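Local coordinates for macrolide export ATP-binding/permease protein macB (Actinobacillus actinomycetemcomitans, PDB 3FTJ), which forms the periplasmic region of a non-canonical ABC transporter that probably works in a tripartite efflux system and confers resistance to macrolides, at residues 33-43 / 171-179; 85-95 / 136-144. All coordinates share one frame; numbering follows the deposited sequence.

Interaction 1 of 2, residues 33-43 / 171-179; sequences QNLKISDANTL and SRIGSITVK
Ile176 points from its strand toward helix 37-43, and its CD1 methyl lies 4.0 Å from CD2 of Leu35 and 4.2 Å from CB of Ala40. The small side chain of Ala40 lets the helix sit close to this methyl, while the CG2 branch of Ile176, anti to the backbone N, is left to meet CD1 of Leu43 one turn further on. Leu35 fills the near end, its CB against CG1 of Ile173. That isoleucine points its CB away, yet with chi1 at 56° CG1 turns back toward Leu35, and its CG2 branch meets CD1 of Ile37 (3.9 Å), the two side chains crossing at about a right angle.

Before the helix the backbones join in a single bridge at Lys36 and Arg172. Ile173 N gives a 2.9 Å bond to Leu35 O from above the carbonyl plane, whereas Ile37 N meets Ser171 O nearly end-on, with a C=O...N angle of 169°. Arg172 adds a third bond: its extended chain carries NH1 to Gln33 O at 2.9 Å, on a lone pair and exactly in the guanidinium plane. Lys36 lies alongside, pointing the same way, with CE over one face of that guanidinium; this brings two like charges close, which is probably a mild cost. Lys36 is also the N-cap; its backbone N bonds to OD2 of Asp39, an oxygen that His201 of helix 186-201 grips as well, which should help hold the helix start in place.

Helix 37-43 runs nearly parallel to strand 175-179, at 12° and 9.5 Å between axes. Leu43 and Val178 continue onto helix 186-201 through Leu196 and Leu193, and the strand itself lies between strands 15-20 and 49-64.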
# COMPACT_ATOMS: atom_id res chain seq x y z
N GLN A 33 12.70 2.26 8.96
CA GLN A 33 11.36 2.81 8.85
C GLN A 33 11.22 4.17 9.53
O GLN A 33 11.17 4.24 10.75
CB GLN A 33 10.35 1.86 9.48
CG GLN A 33 9.89 0.75 8.60
CD GLN A 33 8.66 0.07 9.16
OE1 GLN A 33 8.58 -0.24 10.36
NE2 GLN A 33 7.69 -0.17 8.29
N ASN A 34 11.13 5.24 8.74
CA ASN A 34 10.92 6.56 9.31
C ASN A 34 9.58 7.17 8.95
O ASN A 34 9.11 8.11 9.60
CB ASN A 34 12.07 7.50 8.95
CG ASN A 34 13.28 7.30 9.84
OD1 ASN A 34 14.41 7.19 9.37
ND2 ASN A 34 13.04 7.25 11.14
N LEU A 35 8.94 6.62 7.92
CA LEU A 35 7.58 7.04 7.60
C LEU A 35 6.64 6.60 8.73
O LEU A 35 6.73 5.47 9.21
CB LEU A 35 7.13 6.43 6.27
CG LEU A 35 7.86 6.99 5.04
CD1 LEU A 35 7.51 6.21 3.78
CD2 LEU A 35 7.52 8.48 4.86
N LYS A 36 5.76 7.50 9.16
CA LYS A 36 4.83 7.23 10.25
C LYS A 36 3.40 7.54 9.85
O LYS A 36 3.16 8.34 8.96
CB LYS A 36 5.15 8.09 11.48
CG LYS A 36 6.60 8.27 11.80
CD LYS A 36 6.75 9.22 12.95
CE LYS A 36 8.19 9.43 13.36
NZ LYS A 36 8.31 10.17 14.68
N ILE A 37 2.46 6.93 10.56
CA ILE A 37 1.05 7.22 10.37
C ILE A 37 0.75 8.71 10.56
O ILE A 37 -0.10 9.28 9.87
CB ILE A 37 0.17 6.37 11.31
CG1 ILE A 37 0.23 4.90 10.88
CG2 ILE A 37 -1.27 6.86 11.30
CD1 ILE A 37 -0.20 4.67 9.44
N SER A 38 1.46 9.36 11.49
CA SER A 38 1.25 10.80 11.71
C SER A 38 1.71 11.63 10.51
O SER A 38 1.11 12.66 10.21
CB SER A 38 1.97 11.27 12.98
OG SER A 38 3.36 10.99 12.93
N ASP A 39 2.78 11.19 9.84
CA ASP A 39 3.16 11.75 8.56
C ASP A 39 1.96 11.67 7.60
O ASP A 39 1.59 12.68 6.98
CB ASP A 39 4.34 10.99 7.95
CG ASP A 39 5.63 11.15 8.75
OD1 ASP A 39 5.73 12.07 9.59
OD2 ASP A 39 6.55 10.33 8.53
N ALA A 40 1.36 10.49 7.48
CA ALA A 40 0.21 10.29 6.60
C ALA A 40 -0.97 11.17 6.99
O ALA A 40 -1.69 11.67 6.13
CB ALA A 40 -0.21 8.81 6.58
N ASN A 41 -1.17 11.36 8.29
CA ASN A 41 -2.25 12.21 8.76
C ASN A 41 -2.05 13.66 8.30
O ASN A 41 -2.96 14.29 7.78
CB ASN A 41 -2.36 12.14 10.28
CG ASN A 41 -3.59 12.86 10.81
OD1 ASN A 41 -3.47 13.82 11.58
ND2 ASN A 41 -4.77 12.42 10.40
N THR A 42 -0.84 14.17 8.48
CA THR A 42 -0.53 15.53 8.06
C THR A 42 -0.68 15.71 6.55
O THR A 42 -1.19 16.74 6.09
CB THR A 42 0.87 15.92 8.51
OG1 THR A 42 0.93 15.85 9.93
CG2 THR A 42 1.20 17.35 8.05
N LEU A 43 -0.25 14.72 5.79
CA LEU A 43 -0.41 14.76 4.34
C LEU A 43 -1.88 14.80 3.94
O LEU A 43 -2.27 15.52 3.03
CB LEU A 43 0.30 13.58 3.68
CG LEU A 43 1.83 13.58 3.75
CD1 LEU A 43 2.40 12.20 3.40
CD2 LEU A 43 2.40 14.63 2.82
N SER A 171 3.85 2.58 14.91
CA SER A 171 3.08 3.39 13.98
C SER A 171 3.89 3.72 12.73
O SER A 171 3.52 4.59 11.95
CB SER A 171 2.62 4.70 14.65
OG SER A 171 3.71 5.60 14.81
N ARG A 172 5.00 3.01 12.54
CA ARG A 172 5.86 3.23 11.38
C ARG A 172 5.54 2.31 10.23
O ARG A 172 5.10 1.18 10.43
CB ARG A 172 7.33 3.11 11.79
CG ARG A 172 7.80 4.34 12.52
CD ARG A 172 8.98 4.07 13.42
NE ARG A 172 9.20 5.20 14.30
CZ ARG A 172 10.12 6.14 14.09
NH1 ARG A 172 10.90 6.08 13.03
NH2 ARG A 172 10.25 7.15 14.96
N ILE A 173 5.76 2.79 9.00
CA ILE A 173 5.29 2.09 7.81
C ILE A 173 6.31 2.07 6.68
O ILE A 173 7.31 2.77 6.72
CB ILE A 173 3.98 2.72 7.31
CG1 ILE A 173 4.21 4.22 7.06
CG2 ILE A 173 2.86 2.48 8.29
CD1 ILE A 173 2.96 4.98 6.74
N GLY A 174 6.03 1.25 5.67
CA GLY A 174 6.95 1.03 4.57
C GLY A 174 6.84 2.07 3.48
O GLY A 174 7.85 2.43 2.85
N SER A 175 5.62 2.56 3.24
CA SER A 175 5.38 3.60 2.26
C SER A 175 4.02 4.28 2.43
O SER A 175 3.16 3.82 3.19
CB SER A 175 5.51 3.04 0.84
OG SER A 175 4.48 2.11 0.55
N ILE A 176 3.83 5.38 1.71
CA ILE A 176 2.59 6.13 1.70
C ILE A 176 2.27 6.50 0.26
O ILE A 176 3.07 7.15 -0.41
CB ILE A 176 2.72 7.45 2.49
CG1 ILE A 176 3.04 7.18 3.96
CG2 ILE A 176 1.47 8.30 2.35
CD1 ILE A 176 3.55 8.41 4.71
N THR A 177 1.12 6.09 -0.23
CA THR A 177 0.71 6.53 -1.56
C THR A 177 -0.31 7.66 -1.43
O THR A 177 -1.30 7.53 -0.71
CB THR A 177 0.13 5.38 -2.40
OG1 THR A 177 1.11 4.33 -2.51
CG2 THR A 177 -0.23 5.88 -3.79
N VAL A 178 -0.05 8.76 -2.12
CA VAL A 178 -0.94 9.91 -2.11
C VAL A 178 -1.59 10.07 -3.48
O VAL A 178 -0.96 9.83 -4.51
CB VAL A 178 -0.21 11.23 -1.73
CG1 VAL A 178 0.58 11.08 -0.43
CG2 VAL A 178 0.71 11.67 -2.84
N LYS A 179 -2.86 10.46 -3.48
CA LYS A 179 -3.55 10.80 -4.72
C LYS A 179 -3.56 12.31 -4.79
O LYS A 179 -4.06 12.98 -3.88
CB LYS A 179 -4.98 10.26 -4.72
CG LYS A 179 -5.49 9.82 -6.08
CD LYS A 179 -5.77 11.00 -7.01
CE LYS A 179 -6.53 10.54 -8.25
NZ LYS A 179 -6.89 11.66 -9.17
O HOH W 1 2.68 7.94 13.96

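Interaction 2 of 2, residues 85-95 / 136-144; sequences EGLKLKQGRLL and RVIGVVSDQ
A classic beta bulge joins the short strand 89-90 to the end of strand 133-141 in the MacB-like periplasmic core domain. Two residues, Lys90 and Gln91, stand opposite the single Val140: Lys90 N reaches Val140 O at 2.8 Å, Gln91 N adds only a weak bond to the same oxygen, and Val140 N returns to Gln91 O. Before the bulge, Ser142 N binds Lys88 O and the Ser142 hydroxyl accepts from Lys88 N (2.9 Å). With chi1 at 63°, OG stands between the backbone N and carbonyl carbon and extends the antiparallel pairing by a side chain. Past the bulge, the first segment bends away at Gln91, and Gly92 passes Gly139 with CA atoms 4.2 Å apart; so close a passage suits residues without side chains, and the positive phi of Gly92 also favours glycine.

Ile138 points its CD1 at the centre of one face of the Arg93 guanidinium, 3.4 Å above the plane, while Asp99 takes NH1 in a salt bridge. Val141 is packed by Leu87, CD2 on its CG2 (3.9 Å), and by Leu94, CD2 against its CG1. Back past Ser142, Gln144 NE2 gives a hydrogen bond to Glu85 OE2 from above the carboxylate plane, beside the Schellman motif at Gly86 that ends helix 81-85.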
# COMPACT_ATOMS: atom_id res chain seq x y z
N GLU A 85 -4.70 1.67 -6.50
CA GLU A 85 -3.87 0.63 -7.11
C GLU A 85 -4.58 -0.04 -8.28
O GLU A 85 -4.00 -0.87 -8.98
CB GLU A 85 -3.46 -0.41 -6.07
CG GLU A 85 -2.50 0.11 -5.02
CD GLU A 85 -1.08 0.23 -5.54
OE1 GLU A 85 -0.29 0.96 -4.92
OE2 GLU A 85 -0.76 -0.41 -6.57
N GLY A 86 -5.84 0.33 -8.48
CA GLY A 86 -6.64 -0.24 -9.55
C GLY A 86 -6.99 -1.71 -9.37
O GLY A 86 -6.98 -2.48 -10.34
N LEU A 87 -7.29 -2.11 -8.14
CA LEU A 87 -7.72 -3.48 -7.88
C LEU A 87 -9.24 -3.47 -7.85
O LEU A 87 -9.83 -2.77 -7.03
CB LEU A 87 -7.15 -4.00 -6.56
CG LEU A 87 -5.66 -4.34 -6.49
CD1 LEU A 87 -4.84 -3.16 -6.93
CD2 LEU A 87 -5.24 -4.76 -5.09
N LYS A 88 -9.86 -4.24 -8.74
CA LYS A 88 -11.32 -4.25 -8.86
C LYS A 88 -11.97 -5.21 -7.86
O LYS A 88 -11.58 -6.37 -7.77
CB LYS A 88 -11.73 -4.68 -10.28
CG LYS A 88 -11.11 -3.84 -11.41
CD LYS A 88 -11.68 -4.23 -12.78
CE LYS A 88 -10.75 -5.15 -13.58
NZ LYS A 88 -10.62 -6.52 -13.00
N LEU A 89 -12.96 -4.73 -7.11
CA LEU A 89 -13.73 -5.62 -6.26
C LEU A 89 -14.41 -6.68 -7.13
O LEU A 89 -15.10 -6.34 -8.09
CB LEU A 89 -14.77 -4.85 -5.44
CG LEU A 89 -15.71 -5.67 -4.53
CD1 LEU A 89 -14.93 -6.44 -3.48
CD2 LEU A 89 -16.74 -4.78 -3.86
N LYS A 90 -14.20 -7.94 -6.80
CA LYS A 90 -14.77 -9.05 -7.56
C LYS A 90 -15.87 -9.75 -6.78
O LYS A 90 -16.73 -10.40 -7.37
CB LYS A 90 -13.70 -10.07 -7.94
CG LYS A 90 -12.67 -9.56 -8.94
CD LYS A 90 -13.36 -9.04 -10.21
CE LYS A 90 -12.39 -8.31 -11.12
NZ LYS A 90 -13.10 -7.63 -12.25
N GLN A 91 -15.84 -9.62 -5.46
CA GLN A 91 -16.77 -10.35 -4.61
C GLN A 91 -16.74 -9.86 -3.15
O GLN A 91 -15.70 -9.45 -2.65
CB GLN A 91 -16.45 -11.85 -4.68
CG GLN A 91 -17.35 -12.71 -3.83
CD GLN A 91 -16.91 -14.15 -3.79
OE1 GLN A 91 -15.89 -14.53 -4.39
NE2 GLN A 91 -17.67 -14.98 -3.09
N GLY A 92 -17.89 -9.90 -2.48
CA GLY A 92 -17.99 -9.42 -1.11
C GLY A 92 -17.89 -7.91 -1.02
O GLY A 92 -18.58 -7.19 -1.74
N ARG A 93 -17.03 -7.42 -0.13
CA ARG A 93 -16.87 -5.99 0.07
C ARG A 93 -15.40 -5.61 0.32
O ARG A 93 -14.57 -6.47 0.61
CB ARG A 93 -17.72 -5.51 1.24
CG ARG A 93 -17.16 -5.86 2.61
CD ARG A 93 -18.02 -5.32 3.74
NE ARG A 93 -17.53 -5.67 5.07
CZ ARG A 93 -16.59 -4.98 5.73
NH1 ARG A 93 -16.03 -3.92 5.17
NH2 ARG A 93 -16.22 -5.37 6.95
N LEU A 94 -15.10 -4.32 0.22
CA LEU A 94 -13.78 -3.78 0.52
C LEU A 94 -13.75 -3.22 1.94
O LEU A 94 -14.79 -3.17 2.62
CB LEU A 94 -13.41 -2.66 -0.46
CG LEU A 94 -13.37 -3.00 -1.95
CD1 LEU A 94 -12.91 -1.78 -2.74
CD2 LEU A 94 -12.46 -4.18 -2.22
N LEU A 95 -12.57 -2.80 2.39
CA LEU A 95 -12.45 -2.19 3.71
C LEU A 95 -13.22 -0.89 3.74
O LEU A 95 -13.36 -0.21 2.72
CB LEU A 95 -10.99 -1.88 4.06
CG LEU A 95 -9.98 -2.99 4.36
CD1 LEU A 95 -10.51 -3.97 5.39
CD2 LEU A 95 -9.62 -3.71 3.10
N ARG A 136 -11.04 -12.49 9.37
CA ARG A 136 -12.20 -12.92 8.60
C ARG A 136 -12.18 -12.35 7.18
O ARG A 136 -12.03 -11.14 6.99
CB ARG A 136 -13.49 -12.52 9.32
CG ARG A 136 -14.75 -12.74 8.51
CD ARG A 136 -15.99 -12.54 9.38
NE ARG A 136 -16.01 -11.24 10.03
CZ ARG A 136 -16.48 -10.13 9.46
NH1 ARG A 136 -16.97 -10.17 8.23
NH2 ARG A 136 -16.47 -8.98 10.13
N VAL A 137 -12.31 -13.22 6.18
CA VAL A 137 -12.33 -12.81 4.78
C VAL A 137 -13.63 -12.08 4.43
O VAL A 137 -14.72 -12.65 4.55
CB VAL A 137 -12.14 -14.02 3.85
CG1 VAL A 137 -12.13 -13.57 2.40
CG2 VAL A 137 -10.84 -14.74 4.19
N ILE A 138 -13.52 -10.83 3.99
CA ILE A 138 -14.71 -10.04 3.71
C ILE A 138 -14.91 -9.79 2.21
O ILE A 138 -15.99 -9.38 1.78
CB ILE A 138 -14.72 -8.68 4.47
CG1 ILE A 138 -13.51 -7.82 4.09
CG2 ILE A 138 -14.76 -8.89 5.97
CD1 ILE A 138 -13.65 -6.35 4.50
N GLY A 139 -13.87 -10.04 1.42
CA GLY A 139 -13.95 -9.76 0.00
C GLY A 139 -12.76 -10.25 -0.80
O GLY A 139 -11.81 -10.82 -0.24
N VAL A 140 -12.82 -10.01 -2.11
CA VAL A 140 -11.81 -10.44 -3.05
C VAL A 140 -11.65 -9.38 -4.13
O VAL A 140 -12.64 -8.86 -4.64
CB VAL A 140 -12.22 -11.76 -3.75
CG1 VAL A 140 -11.14 -12.22 -4.72
CG2 VAL A 140 -12.50 -12.83 -2.73
N VAL A 141 -10.41 -9.05 -4.48
CA VAL A 141 -10.13 -8.09 -5.54
C VAL A 141 -9.29 -8.72 -6.64
O VAL A 141 -8.69 -9.78 -6.44
CB VAL A 141 -9.38 -6.85 -5.02
CG1 VAL A 141 -10.28 -6.00 -4.12
CG2 VAL A 141 -8.11 -7.26 -4.28
N SER A 142 -9.27 -8.10 -7.81
CA SER A 142 -8.37 -8.54 -8.87
C SER A 142 -6.94 -8.28 -8.41
O SER A 142 -6.71 -7.46 -7.52
CB SER A 142 -8.66 -7.77 -10.16
OG SER A 142 -8.41 -6.39 -9.98
N ASP A 143 -5.97 -8.98 -8.99
CA ASP A 143 -4.60 -8.84 -8.51
C ASP A 143 -3.74 -7.83 -9.27
O ASP A 143 -4.16 -7.28 -10.29
CB ASP A 143 -3.89 -10.20 -8.43
CG ASP A 143 -4.38 -11.17 -9.47
OD1 ASP A 143 -4.63 -10.74 -10.61
OD2 ASP A 143 -4.51 -12.36 -9.14
N GLN A 144 -2.54 -7.60 -8.76
CA GLN A 144 -1.61 -6.64 -9.34
C GLN A 144 -1.13 -7.08 -10.72
O GLN A 144 -0.32 -8.00 -10.83
CB GLN A 144 -0.42 -6.43 -8.41
CG GLN A 144 -0.76 -5.72 -7.11
CD GLN A 144 -1.32 -4.33 -7.32
OE1 GLN A 144 -2.16 -4.11 -8.20
NE2 GLN A 144 -0.87 -3.38 -6.52
O HOH W 2 -5.32 -5.10 -11.05
O HOH W 3 -18.48 -8.44 6.20

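In the fold
Interactions 1 and 2 lie on opposite sides of the chain's centre, with their own centres about 23 Å apart. Their nearest atoms come to about 4 Å without the two contacts touching. Both reach the same mixed sheet, interaction 1 through strand 175-180 and interaction 2 through strand 133-141; the long strand 49-64 connects these regions by pairing with 175-180 and with 127-130, the antiparallel partner of 133-141. Residues 85-95 and 136-144 both fall between the two segments of interaction 1 in sequence. Thus one contact lays a helix over the sheet, while the other pairs a short bulged strand with the end of strand 133-141.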